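Local coordinates for purine nucleoside phosphorylase (Grouper iridovirus, PDB 3KHS), which probably catalyses the reversible phosphorolysis of purine nucleosides to the free base and ribose 1-phosphate, a step of purine salvage, at residues Pro22-Val27 with Leu274-Ile279; Gly63-Gly68 with Ser74-Lys79; Phe95-Phe100 with Lys106-Thr111; Phe126-Asp131 with Tyr170-Ala175; Ile26-Gly29 with Lys34-Asp37. All blocks are in the same frame, centred on the assembly; numbering follows the deposited sequence.

Contact 1 (Pro22-Val27 with Leu274-Ile279)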
# COMPACT_ATOMS: atom_id res chain seq x y z
N PRO B 22 19.10 -27.90 12.16
CA PRO B 22 19.60 -27.26 10.95
C PRO B 22 20.28 -25.94 11.29
O PRO B 22 19.84 -25.23 12.19
CB PRO B 22 18.33 -27.07 10.13
CG PRO B 22 17.30 -26.84 11.19
CD PRO B 22 17.63 -27.95 12.15
N VAL B 23 21.37 -25.62 10.60
CA VAL B 23 22.08 -24.37 10.85
C VAL B 23 21.93 -23.44 9.63
O VAL B 23 22.09 -22.21 9.72
CB VAL B 23 23.58 -24.63 11.14
CG1 VAL B 23 24.22 -25.40 9.99
CG2 VAL B 23 24.31 -23.30 11.33
N LEU B 24 21.63 -24.05 8.48
CA LEU B 24 21.41 -23.29 7.26
C LEU B 24 20.03 -23.57 6.70
O LEU B 24 19.57 -24.72 6.65
CB LEU B 24 22.45 -23.63 6.19
CG LEU B 24 22.12 -22.91 4.87
CD1 LEU B 24 23.20 -21.92 4.53
CD2 LEU B 24 21.94 -23.91 3.77
N GLY B 25 19.35 -22.52 6.25
CA GLY B 25 18.02 -22.69 5.68
C GLY B 25 17.94 -22.34 4.20
O GLY B 25 18.67 -21.49 3.71
N ILE B 26 17.05 -23.00 3.49
CA ILE B 26 16.88 -22.74 2.06
C ILE B 26 15.39 -22.59 1.75
O ILE B 26 14.58 -23.37 2.24
CB ILE B 26 17.41 -23.90 1.17
CG1 ILE B 26 18.82 -24.30 1.58
CG2 ILE B 26 17.36 -23.50 -0.32
CD1 ILE B 26 19.29 -25.59 0.94
N VAL B 27 15.04 -21.60 0.93
CA VAL B 27 13.66 -21.37 0.51
C VAL B 27 13.69 -21.51 -1.01
O VAL B 27 14.37 -20.74 -1.68
CB VAL B 27 13.17 -19.93 0.82
CG1 VAL B 27 11.67 -19.79 0.52
CG2 VAL B 27 13.44 -19.58 2.25
N LEU B 274 27.46 -25.07 -4.20
CA LEU B 274 28.81 -24.52 -4.11
C LEU B 274 28.86 -23.43 -3.06
O LEU B 274 29.86 -23.28 -2.35
CB LEU B 274 29.28 -23.96 -5.46
CG LEU B 274 30.75 -24.19 -5.87
CD1 LEU B 274 31.07 -23.22 -7.00
CD2 LEU B 274 31.72 -24.00 -4.69
N VAL B 275 27.78 -22.66 -2.96
CA VAL B 275 27.71 -21.56 -1.99
C VAL B 275 27.71 -22.11 -0.57
O VAL B 275 28.33 -21.56 0.35
CB VAL B 275 26.43 -20.70 -2.22
CG1 VAL B 275 26.19 -19.77 -1.06
CG2 VAL B 275 26.57 -19.88 -3.49
N ILE B 276 27.02 -23.23 -0.39
CA ILE B 276 26.93 -23.85 0.91
C ILE B 276 28.31 -24.40 1.27
O ILE B 276 28.70 -24.40 2.44
CB ILE B 276 25.85 -24.97 0.90
CG1 ILE B 276 24.46 -24.31 0.85
CG2 ILE B 276 26.01 -25.88 2.12
CD1 ILE B 276 23.29 -25.29 0.81
N GLU B 277 29.05 -24.87 0.28
CA GLU B 277 30.39 -25.38 0.56
C GLU B 277 31.27 -24.26 1.10
O GLU B 277 31.93 -24.43 2.11
CB GLU B 277 31.02 -25.98 -0.69
CG GLU B 277 32.25 -26.82 -0.40
CD GLU B 277 32.90 -27.34 -1.66
OE1 GLU B 277 32.15 -27.82 -2.56
OE2 GLU B 277 34.15 -27.29 -1.76
N LYS B 278 31.27 -23.10 0.43
CA LYS B 278 32.07 -21.95 0.87
C LYS B 278 31.65 -21.46 2.26
O LYS B 278 32.45 -20.88 3.00
CB LYS B 278 31.95 -20.79 -0.12
CG LYS B 278 32.51 -21.10 -1.49
CD LYS B 278 32.09 -20.09 -2.54
CE LYS B 278 32.88 -20.27 -3.81
NZ LYS B 278 34.35 -19.96 -3.58
N ILE B 279 30.37 -21.66 2.60
CA ILE B 279 29.84 -21.26 3.89
C ILE B 279 30.35 -22.15 5.02
O ILE B 279 30.62 -21.68 6.12
CB ILE B 279 28.30 -21.32 3.89
CG1 ILE B 279 27.73 -20.30 2.90
CG2 ILE B 279 27.76 -21.04 5.28
CD1 ILE B 279 26.21 -20.30 2.81
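Leu24 of the strand Leu24-Val27 meets Ile276 and Ile279 of the C-terminal helix, and Ile26 adds a second, lighter touch to Ile276. Every one of these contacts is apolar, made by the terminal methyl groups of branched side chains.

The closest is between Leu24 CD2 and Ile276 CD1, 3.5 Å apart, the two side chains meeting at a slant. The other branch of the leucine, Leu24 CD1, lies 3.8 Å from Ile279 CD1, and here the chains cross at about a right angle. Leu24 thus uses its fork to reach two successive turns of the helix: its CG is anti to the backbone N (chi1 175°), and its two methyls separate toward different isoleucines. Ile276 in turn divides its CD1 between two strand residues, since Ile26 CD1 stands 4.0 Å from Ile276 CD1. Extended isoleucine side chains suit this place because strand and helix are well separated, with axes 11.4 Å apart at their closest, and long apolar side chains are able to span that distance.

No hydrogen bond crosses the interface. The backbone is bonded elsewhere: Lys278 N to Leu274 O inside the helix, Leu24 to Ser74 and Val76 of strand 73-79, and Gly25 to Ile107 of strand 107-116.

The helix runs nearly antiparallel to the strand, at 162°, in a helix-on-sheet layer. Strand 24-28 lies between strands 73-79 and 107-116, Ile279 also touches Ile107 of the latter, and Leu274 and Val275 carry the packing on to helix 165-178.

Contact 2 (Gly63-Gly68 with Ser74-Lys79)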
# COMPACT_ATOMS: atom_id res chain seq x y z
N GLY B 63 3.33 -28.30 -0.61
CA GLY B 63 4.62 -27.95 -0.05
C GLY B 63 5.22 -28.85 1.02
O GLY B 63 4.53 -29.47 1.82
N SER B 64 6.53 -28.92 1.06
CA SER B 64 7.19 -29.74 2.06
C SER B 64 8.48 -29.13 2.57
O SER B 64 9.15 -28.37 1.88
CB SER B 64 7.47 -31.14 1.52
OG SER B 64 8.01 -31.08 0.21
N LEU B 65 8.80 -29.49 3.81
CA LEU B 65 9.99 -29.01 4.49
C LEU B 65 10.95 -30.21 4.51
O LEU B 65 10.57 -31.30 4.93
CB LEU B 65 9.61 -28.58 5.90
CG LEU B 65 10.43 -27.57 6.67
CD1 LEU B 65 10.65 -26.34 5.82
CD2 LEU B 65 9.70 -27.20 7.98
N ILE B 66 12.18 -30.01 4.05
CA ILE B 66 13.15 -31.09 3.99
C ILE B 66 14.34 -30.86 4.91
O ILE B 66 14.94 -29.78 4.87
CB ILE B 66 13.67 -31.28 2.54
CG1 ILE B 66 12.49 -31.51 1.60
CG2 ILE B 66 14.60 -32.48 2.44
CD1 ILE B 66 12.91 -31.91 0.20
N PHE B 67 14.67 -31.85 5.73
CA PHE B 67 15.82 -31.72 6.63
C PHE B 67 16.88 -32.69 6.18
O PHE B 67 16.60 -33.87 5.98
CB PHE B 67 15.47 -32.03 8.07
CG PHE B 67 14.44 -31.14 8.64
CD1 PHE B 67 13.10 -31.37 8.38
CD2 PHE B 67 14.80 -30.06 9.43
CE1 PHE B 67 12.14 -30.52 8.88
CE2 PHE B 67 13.84 -29.19 9.94
CZ PHE B 67 12.50 -29.43 9.66
N GLY B 68 18.11 -32.19 6.03
CA GLY B 68 19.19 -33.04 5.59
C GLY B 68 20.47 -32.26 5.45
O GLY B 68 20.51 -31.06 5.74
N SER B 74 24.14 -29.21 8.01
CA SER B 74 22.76 -29.61 8.26
C SER B 74 21.86 -28.44 7.84
O SER B 74 21.98 -27.30 8.31
CB SER B 74 22.55 -29.96 9.73
OG SER B 74 23.09 -28.94 10.54
N CYS B 75 20.95 -28.74 6.92
CA CYS B 75 20.05 -27.73 6.38
C CYS B 75 18.59 -28.12 6.52
O CYS B 75 18.24 -29.30 6.70
CB CYS B 75 20.32 -27.54 4.86
SG CYS B 75 22.04 -27.31 4.26
N VAL B 76 17.74 -27.09 6.43
CA VAL B 76 16.29 -27.25 6.41
C VAL B 76 15.94 -26.53 5.10
O VAL B 76 16.37 -25.40 4.88
CB VAL B 76 15.57 -26.57 7.62
CG1 VAL B 76 15.98 -25.16 7.76
CG2 VAL B 76 14.07 -26.64 7.42
N CYS B 77 15.19 -27.19 4.23
CA CYS B 77 14.82 -26.62 2.95
C CYS B 77 13.32 -26.54 2.73
O CYS B 77 12.61 -27.54 2.87
CB CYS B 77 15.43 -27.44 1.82
SG CYS B 77 14.87 -26.99 0.12
N MET B 78 12.84 -25.34 2.41
CA MET B 78 11.43 -25.10 2.12
C MET B 78 11.21 -25.36 0.64
O MET B 78 11.79 -24.69 -0.21
CB MET B 78 11.07 -23.63 2.42
CG MET B 78 10.68 -23.32 3.91
SD MET B 78 10.21 -21.61 4.23
CE MET B 78 8.52 -21.55 3.69
N LYS B 79 10.39 -26.36 0.32
CA LYS B 79 10.05 -26.65 -1.07
C LYS B 79 8.69 -25.98 -1.28
O LYS B 79 7.65 -26.62 -1.18
CB LYS B 79 9.96 -28.16 -1.32
CG LYS B 79 11.31 -28.81 -1.58
CD LYS B 79 11.19 -30.25 -2.04
CE LYS B 79 10.79 -30.35 -3.50
NZ LYS B 79 11.05 -31.73 -4.05
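A beta hairpin joins Ser64-Gly68 to Ser74-Lys79, two antiparallel strands of the mixed sheet in this phosphorylase fold. Ser64 with Lys79, Ile66 with Cys77 and Gly68 with Cys75 are hydrogen-bonded pairs; Leu65 with Met78 and Phe67 with Val76 are non-hydrogen-bonded pairs between them.

At the centre, Ile66 and Cys77 exchange two good bonds, Ile66 N to Cys77 O at 2.8 Å and Cys77 N to Ile66 O at 2.7 Å, both donors lying in the carbonyl plane. Gly68 and Cys75 also exchange two bonds, with Gly68 N tilted out of the plane of the Cys75 carbonyl. At the other end, Lys79 N reaches Ser64 O almost in line with the carbonyl, at 172°, whereas the return bond from Ser64 N to Lys79 O is weak.

The side chains of Leu65, Phe67, Val76 and Met78 share one face. Val76 CG2 is central there: it lies 3.6 Å from Phe67 CE2, approaching the ring obliquely, and 3.8 Å from Leu65 CD1. The same leucine methyl, Leu65 CD1, is 3.6 Å from Met78 CG. Large apolar residues fit this face because helix 95-102 packs on it, Phe100 touching both Val76 and Met78.

Ser64, Ile66, Cys75, Cys77 and Lys79 point to the other face, where the small cysteines pack beside Leu24, Ile26 and Cys28 of strand 24-28. At the end of the strand, Lys79 is amphipathic: its aliphatic chain bends at chi3 (77°) and lies against the isoleucine, a tight approach with Lys79 CD 3.3 Å from Ile66 CD1.

Contact 3 (Phe95-Phe100 with Lys106-Thr111)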
# COMPACT_ATOMS: atom_id res chain seq x y z
N PHE B 95 5.86 -16.58 8.49
CA PHE B 95 5.88 -17.39 9.70
C PHE B 95 6.99 -18.45 9.61
O PHE B 95 7.66 -18.74 10.59
CB PHE B 95 4.52 -18.08 9.92
CG PHE B 95 4.48 -18.97 11.13
CD1 PHE B 95 4.56 -18.42 12.41
CD2 PHE B 95 4.44 -20.35 10.99
CE1 PHE B 95 4.60 -19.23 13.54
CE2 PHE B 95 4.48 -21.17 12.10
CZ PHE B 95 4.56 -20.61 13.39
N PRO B 96 7.19 -19.04 8.42
CA PRO B 96 8.26 -20.05 8.31
C PRO B 96 9.65 -19.46 8.62
O PRO B 96 10.53 -20.17 9.07
CB PRO B 96 8.11 -20.55 6.87
CG PRO B 96 6.63 -20.37 6.59
CD PRO B 96 6.37 -18.99 7.20
N MET B 97 9.84 -18.17 8.38
CA MET B 97 11.14 -17.55 8.69
C MET B 97 11.32 -17.48 10.21
O MET B 97 12.45 -17.60 10.71
CB MET B 97 11.27 -16.13 8.14
CG MET B 97 11.62 -16.03 6.67
SD MET B 97 13.09 -16.91 6.18
CE MET B 97 12.37 -18.44 5.50
N ARG B 98 10.22 -17.25 10.92
CA ARG B 98 10.30 -17.19 12.37
C ARG B 98 10.60 -18.62 12.86
O ARG B 98 11.37 -18.81 13.79
CB ARG B 98 9.00 -16.63 12.95
CG ARG B 98 8.80 -15.16 12.63
CD ARG B 98 7.58 -14.56 13.33
NE ARG B 98 7.45 -13.11 13.08
CZ ARG B 98 6.98 -12.57 11.95
NH1 ARG B 98 6.60 -13.35 10.96
NH2 ARG B 98 6.90 -11.26 11.81
N VAL B 99 10.01 -19.61 12.19
CA VAL B 99 10.25 -21.00 12.55
C VAL B 99 11.75 -21.33 12.31
O VAL B 99 12.41 -21.92 13.16
CB VAL B 99 9.33 -21.93 11.72
CG1 VAL B 99 9.71 -23.36 11.90
CG2 VAL B 99 7.87 -21.71 12.12
N PHE B 100 12.27 -20.94 11.14
CA PHE B 100 13.68 -21.16 10.84
C PHE B 100 14.52 -20.66 12.00
O PHE B 100 15.40 -21.36 12.47
CB PHE B 100 14.10 -20.39 9.58
CG PHE B 100 13.97 -21.18 8.30
CD1 PHE B 100 13.07 -22.22 8.19
CD2 PHE B 100 14.70 -20.82 7.18
CE1 PHE B 100 12.91 -22.89 7.02
CE2 PHE B 100 14.54 -21.49 5.98
CZ PHE B 100 13.65 -22.51 5.89
N LYS B 106 21.07 -20.10 11.14
CA LYS B 106 21.89 -18.89 11.20
C LYS B 106 22.00 -18.19 9.86
O LYS B 106 22.14 -16.98 9.81
CB LYS B 106 23.27 -19.22 11.78
CG LYS B 106 23.22 -19.44 13.27
CD LYS B 106 24.52 -20.04 13.78
CE LYS B 106 24.50 -20.27 15.30
NZ LYS B 106 25.84 -20.75 15.81
N ILE B 107 21.90 -18.96 8.78
CA ILE B 107 21.98 -18.40 7.44
C ILE B 107 20.82 -18.90 6.60
O ILE B 107 20.46 -20.08 6.66
CB ILE B 107 23.30 -18.79 6.77
CG1 ILE B 107 24.48 -18.21 7.55
CG2 ILE B 107 23.30 -18.31 5.32
CD1 ILE B 107 25.84 -18.75 7.11
N VAL B 108 20.20 -18.01 5.84
CA VAL B 108 19.10 -18.41 4.98
C VAL B 108 19.40 -18.06 3.51
O VAL B 108 19.78 -16.93 3.19
CB VAL B 108 17.78 -17.74 5.42
CG1 VAL B 108 16.65 -18.06 4.42
CG2 VAL B 108 17.40 -18.20 6.82
N VAL B 109 19.25 -19.04 2.62
CA VAL B 109 19.50 -18.83 1.19
C VAL B 109 18.12 -18.91 0.50
O VAL B 109 17.49 -19.97 0.47
CB VAL B 109 20.40 -19.95 0.59
CG1 VAL B 109 20.63 -19.68 -0.91
CG2 VAL B 109 21.76 -20.03 1.32
N LEU B 110 17.68 -17.78 -0.06
CA LEU B 110 16.39 -17.68 -0.74
C LEU B 110 16.55 -17.62 -2.25
O LEU B 110 17.49 -17.04 -2.77
CB LEU B 110 15.65 -16.39 -0.33
CG LEU B 110 15.40 -15.76 1.05
CD1 LEU B 110 14.20 -16.35 1.70
CD2 LEU B 110 16.63 -15.87 1.92
N THR B 111 15.61 -18.22 -2.97
CA THR B 111 15.62 -18.19 -4.42
C THR B 111 14.20 -17.81 -4.86
O THR B 111 13.24 -17.99 -4.10
CB THR B 111 15.95 -19.56 -5.02
OG1 THR B 111 14.93 -20.51 -4.64
CG2 THR B 111 17.32 -20.03 -4.56
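The helical segment Phe95-Phe100 faces the strand Ile107-Thr111 without a backbone bond between them; their closest alpha carbons, Phe100 CA and Val108 CA, are 8.4 Å apart. Inside the helix, Phe100 N is bonded to Pro96 O at 2.8 Å, and the helical winding places Met97 and Phe100 about one turn apart, where both side chains can meet the strand.

Val108 is the strand residue they meet, and its two methyls are divided between them. Val108 CG2 lies in the plane of the Phe100 ring, at its edge, 3.8 Å from Phe100 CD2, and the two side chains cross at about a right angle. Val108 CG1, set anti to the backbone N (chi1 174°), turns instead to Met97 SD at 4.1 Å. This is a helix-on-sheet layer of an alpha/beta fold: helix 95-102 lies across strands 73-79, 24-28 and 107-116, and a beta-branched valine suits the strand while giving the helix a compact, two-pronged surface.

The methionine also packs on its own helix neighbour. Its chain is bent at chi2 (-56°) and chi3, and Met97 CE comes to rest 3.6 Å above one face of the Phe100 ring, offset toward the rim. A flexible, unbranched side chain can make such a double bend, so that its SD meets the valine while its CE lies over the ring. Beyond Val108, Phe100 touches Val76 and Met78, and Met97 reaches Val27 of strand 24-28.

Contact 4 (Phe126-Asp131 with Tyr170-Ala175)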
# COMPACT_ATOMS: atom_id res chain seq x y z
N PHE B 126 20.83 -15.12 -13.69
CA PHE B 126 20.67 -15.14 -12.25
C PHE B 126 20.97 -13.73 -11.75
O PHE B 126 21.89 -13.08 -12.23
CB PHE B 126 21.69 -16.08 -11.60
CG PHE B 126 21.38 -17.55 -11.75
CD1 PHE B 126 22.34 -18.50 -11.45
CD2 PHE B 126 20.14 -17.98 -12.17
CE1 PHE B 126 22.07 -19.86 -11.56
CE2 PHE B 126 19.86 -19.35 -12.28
CZ PHE B 126 20.83 -20.28 -11.97
N MET B 127 20.19 -13.25 -10.79
CA MET B 127 20.48 -11.94 -10.22
C MET B 127 20.62 -12.12 -8.72
O MET B 127 19.64 -12.39 -8.02
CB MET B 127 19.38 -10.90 -10.47
CG MET B 127 19.78 -9.57 -9.85
SD MET B 127 18.54 -8.33 -9.69
CE MET B 127 17.80 -8.79 -8.13
N VAL B 128 21.85 -12.00 -8.25
CA VAL B 128 22.14 -12.09 -6.84
C VAL B 128 21.59 -10.78 -6.28
O VAL B 128 21.85 -9.72 -6.86
CB VAL B 128 23.67 -12.20 -6.63
CG1 VAL B 128 24.03 -11.85 -5.22
CG2 VAL B 128 24.14 -13.60 -6.98
N VAL B 129 20.85 -10.85 -5.18
CA VAL B 129 20.24 -9.66 -4.62
C VAL B 129 21.10 -8.86 -3.67
O VAL B 129 21.55 -9.37 -2.65
CB VAL B 129 18.89 -9.99 -3.91
CG1 VAL B 129 18.22 -8.72 -3.43
CG2 VAL B 129 17.98 -10.72 -4.87
N ARG B 130 21.31 -7.59 -4.00
CA ARG B 130 22.13 -6.74 -3.16
C ARG B 130 21.28 -5.84 -2.29
O ARG B 130 21.73 -5.34 -1.27
CB ARG B 130 23.08 -5.87 -4.01
CG ARG B 130 22.43 -4.65 -4.62
CD ARG B 130 23.43 -3.68 -5.28
NE ARG B 130 22.99 -2.30 -5.07
CZ ARG B 130 22.48 -1.52 -6.02
NH1 ARG B 130 22.35 -1.99 -7.26
NH2 ARG B 130 22.05 -0.31 -5.73
N ASP B 131 20.03 -5.64 -2.69
CA ASP B 131 19.14 -4.79 -1.92
C ASP B 131 17.72 -4.97 -2.44
O ASP B 131 17.53 -5.56 -3.49
CB ASP B 131 19.57 -3.32 -2.06
CG ASP B 131 19.03 -2.46 -0.95
OD1 ASP B 131 18.63 -3.06 0.06
OD2 ASP B 131 19.01 -1.21 -1.03
N TYR B 170 30.47 -14.78 -1.96
CA TYR B 170 30.52 -16.22 -2.18
C TYR B 170 29.67 -16.60 -3.39
O TYR B 170 30.08 -17.42 -4.21
CB TYR B 170 30.00 -16.99 -0.95
CG TYR B 170 30.83 -16.83 0.31
CD1 TYR B 170 32.20 -16.59 0.24
CD2 TYR B 170 30.25 -17.00 1.57
CE1 TYR B 170 32.99 -16.54 1.39
CE2 TYR B 170 31.02 -16.96 2.73
CZ TYR B 170 32.40 -16.73 2.63
OH TYR B 170 33.18 -16.70 3.77
N ALA B 171 28.49 -16.01 -3.50
CA ALA B 171 27.61 -16.34 -4.61
C ALA B 171 28.19 -15.93 -5.96
O ALA B 171 28.17 -16.72 -6.90
CB ALA B 171 26.24 -15.71 -4.40
N ILE B 172 28.70 -14.70 -6.05
CA ILE B 172 29.31 -14.19 -7.28
C ILE B 172 30.48 -15.07 -7.73
O ILE B 172 30.58 -15.45 -8.89
CB ILE B 172 29.85 -12.79 -7.07
CG1 ILE B 172 28.70 -11.86 -6.68
CG2 ILE B 172 30.57 -12.32 -8.32
CD1 ILE B 172 27.63 -11.75 -7.73
N SER B 173 31.35 -15.39 -6.78
CA SER B 173 32.52 -16.21 -7.00
C SER B 173 32.13 -17.65 -7.38
O SER B 173 32.76 -18.29 -8.23
CB SER B 173 33.36 -16.19 -5.72
OG SER B 173 34.22 -17.32 -5.65
N ALA B 174 31.09 -18.15 -6.74
CA ALA B 174 30.64 -19.50 -7.03
C ALA B 174 30.12 -19.56 -8.46
O ALA B 174 30.25 -20.58 -9.14
CB ALA B 174 29.54 -19.89 -6.06
N ALA B 175 29.51 -18.46 -8.90
CA ALA B 175 28.96 -18.36 -10.25
C ALA B 175 30.13 -18.39 -11.23
O ALA B 175 30.11 -19.16 -12.20
CB ALA B 175 28.17 -17.07 -10.40
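Val128 of the strand Phe126-Val129 packs against Ala171 and Ile172 of the helical segment Tyr170-Ala175. The well-buried part is the meeting of Val128 CG2 with Ala171 CB, at 3.9 Å. Alanine suits this spot because its short side chain lets the helix come close to the strand: the alpha carbons of Val128 and Ala171 are 7.3 Å apart. Ala171 also rests on Leu233, and Val128 on Val235, both of strand 231-241, so this side lies in the core between helix and sheet.

Ile172 lies toward the solvent and is only partly buried. It leaves the helix alongside the strand rather than at it, but chi1 and chi2 are both near -61°, and this bent chain brings Ile172 CD1 to 4.0 Å from Val128 CG2, meeting the valine at a slant. Past Val129 the strand segment turns a corner at the exposed Arg130, and Asp131 leads to the subunit interface, its OD2 accepting a hydrogen bond from Ala201 N of the second subunit.

No hydrogen bond or charge pair joins the two segments, and their contact is small. Its chemistry is that of methyl groups alone, which implies that here the helix is held by shape and burial rather than directed bonds.

Contact 5 (Ile26-Gly29 with Lys34-Asp37); sequences IVCG and KIGD
Ile35, Cys28 and Ile26 make a small apolar cluster where the end of strand 24-28, in the mixed sheet of this alpha/beta phosphorylase fold, meets the loop that follows it. Ile35 has the most surface buried. It sits in a turn with helical backbone angles, Lys34-Asp37, where Asp37 N is bonded to Lys34 O at 3.0 Å, and this turn folds the chain back over the strand it has just left.

Ile35 and the two strand residues point toward each other. Ile26 and Cys28, two positions apart, project to the same side of the sheet, while Val27 between them points away; the alternation of a strand thus gives the loop two neighbouring side chains to rest on. Ile26 CG2 meets Ile35 CG2, methyl to methyl, at 4.3 Å, a light touch. A large branched residue fits position 35 because it also reaches Met268 and Thr269 of helix 257-279, so it packs against both strand and helix.

Cys28 is small, and can stand where loop and sheet come close, its sulfur also lying beside Cys77. With SG anti to the carbonyl carbon (chi1 -57°), the sulfur is directed at the loop, and Cys28 SG lies 3.8 Å from Ile35 CB.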
# COMPACT_ATOMS: atom_id res chain seq x y z
N ILE B 26 17.05 -23.00 3.49
CA ILE B 26 16.88 -22.74 2.06
C ILE B 26 15.39 -22.59 1.75
O ILE B 26 14.58 -23.37 2.24
CB ILE B 26 17.41 -23.90 1.17
CG1 ILE B 26 18.82 -24.30 1.58
CG2 ILE B 26 17.36 -23.50 -0.32
CD1 ILE B 26 19.29 -25.59 0.94
N VAL B 27 15.04 -21.60 0.93
CA VAL B 27 13.66 -21.37 0.51
C VAL B 27 13.69 -21.51 -1.01
O VAL B 27 14.37 -20.74 -1.68
CB VAL B 27 13.17 -19.93 0.82
CG1 VAL B 27 11.67 -19.79 0.52
CG2 VAL B 27 13.44 -19.58 2.25
N CYS B 28 12.97 -22.49 -1.55
CA CYS B 28 12.93 -22.68 -3.00
C CYS B 28 11.81 -21.88 -3.65
O CYS B 28 10.63 -22.02 -3.30
CB CYS B 28 12.72 -24.15 -3.36
SG CYS B 28 13.97 -25.21 -2.68
N GLY B 29 12.18 -21.04 -4.62
CA GLY B 29 11.18 -20.25 -5.30
C GLY B 29 10.44 -21.04 -6.35
O GLY B 29 10.49 -22.28 -6.35
N LYS B 34 13.68 -28.70 -7.24
CA LYS B 34 14.76 -29.67 -7.37
C LYS B 34 15.92 -29.42 -6.40
O LYS B 34 16.62 -30.34 -6.03
CB LYS B 34 15.28 -29.68 -8.81
CG LYS B 34 14.27 -30.14 -9.85
CD LYS B 34 14.34 -31.65 -10.12
CE LYS B 34 13.39 -32.05 -11.25
NZ LYS B 34 13.46 -33.51 -11.64
N ILE B 35 16.13 -28.17 -6.01
CA ILE B 35 17.21 -27.83 -5.10
C ILE B 35 17.18 -28.73 -3.86
O ILE B 35 18.22 -29.07 -3.30
CB ILE B 35 17.08 -26.37 -4.60
CG1 ILE B 35 17.13 -25.39 -5.77
CG2 ILE B 35 18.20 -26.05 -3.62
CD1 ILE B 35 17.16 -23.93 -5.32
N GLY B 36 15.97 -29.11 -3.45
CA GLY B 36 15.79 -29.93 -2.27
C GLY B 36 16.33 -31.35 -2.34
O GLY B 36 16.72 -31.91 -1.31
N ASP B 37 16.34 -31.93 -3.53
CA ASP B 37 16.85 -33.28 -3.71
C ASP B 37 18.32 -33.32 -3.32
O ASP B 37 18.89 -34.39 -3.13
CB ASP B 37 16.72 -33.71 -5.16
CG ASP B 37 15.32 -33.53 -5.72
OD1 ASP B 37 14.34 -33.63 -4.92
OD2 ASP B 37 15.21 -33.31 -6.95

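All five contacts reach one mixed sheet. Contacts 1 and 5 share Ile26 and Val27 on strand 24-28, which is flanked by strand 73-79 of contact 2 and strand 107-116 of contact 3; the centres of these four lie 8 to 12 Å apart. Contact 4 is more remote, its centre about 22 Å from that of contact 2, but helix 165-178 touches the C-terminal helix of contact 1. Along the chain contacts 5, 2, 3 and 4 close in that order, and contact 1 encloses contacts 2, 3 and 4, bringing the last helix back to the first strand. The sheet carries helix 95-102 at contact 3 and helices 257-279 and 165-178 at contacts 1 and 4.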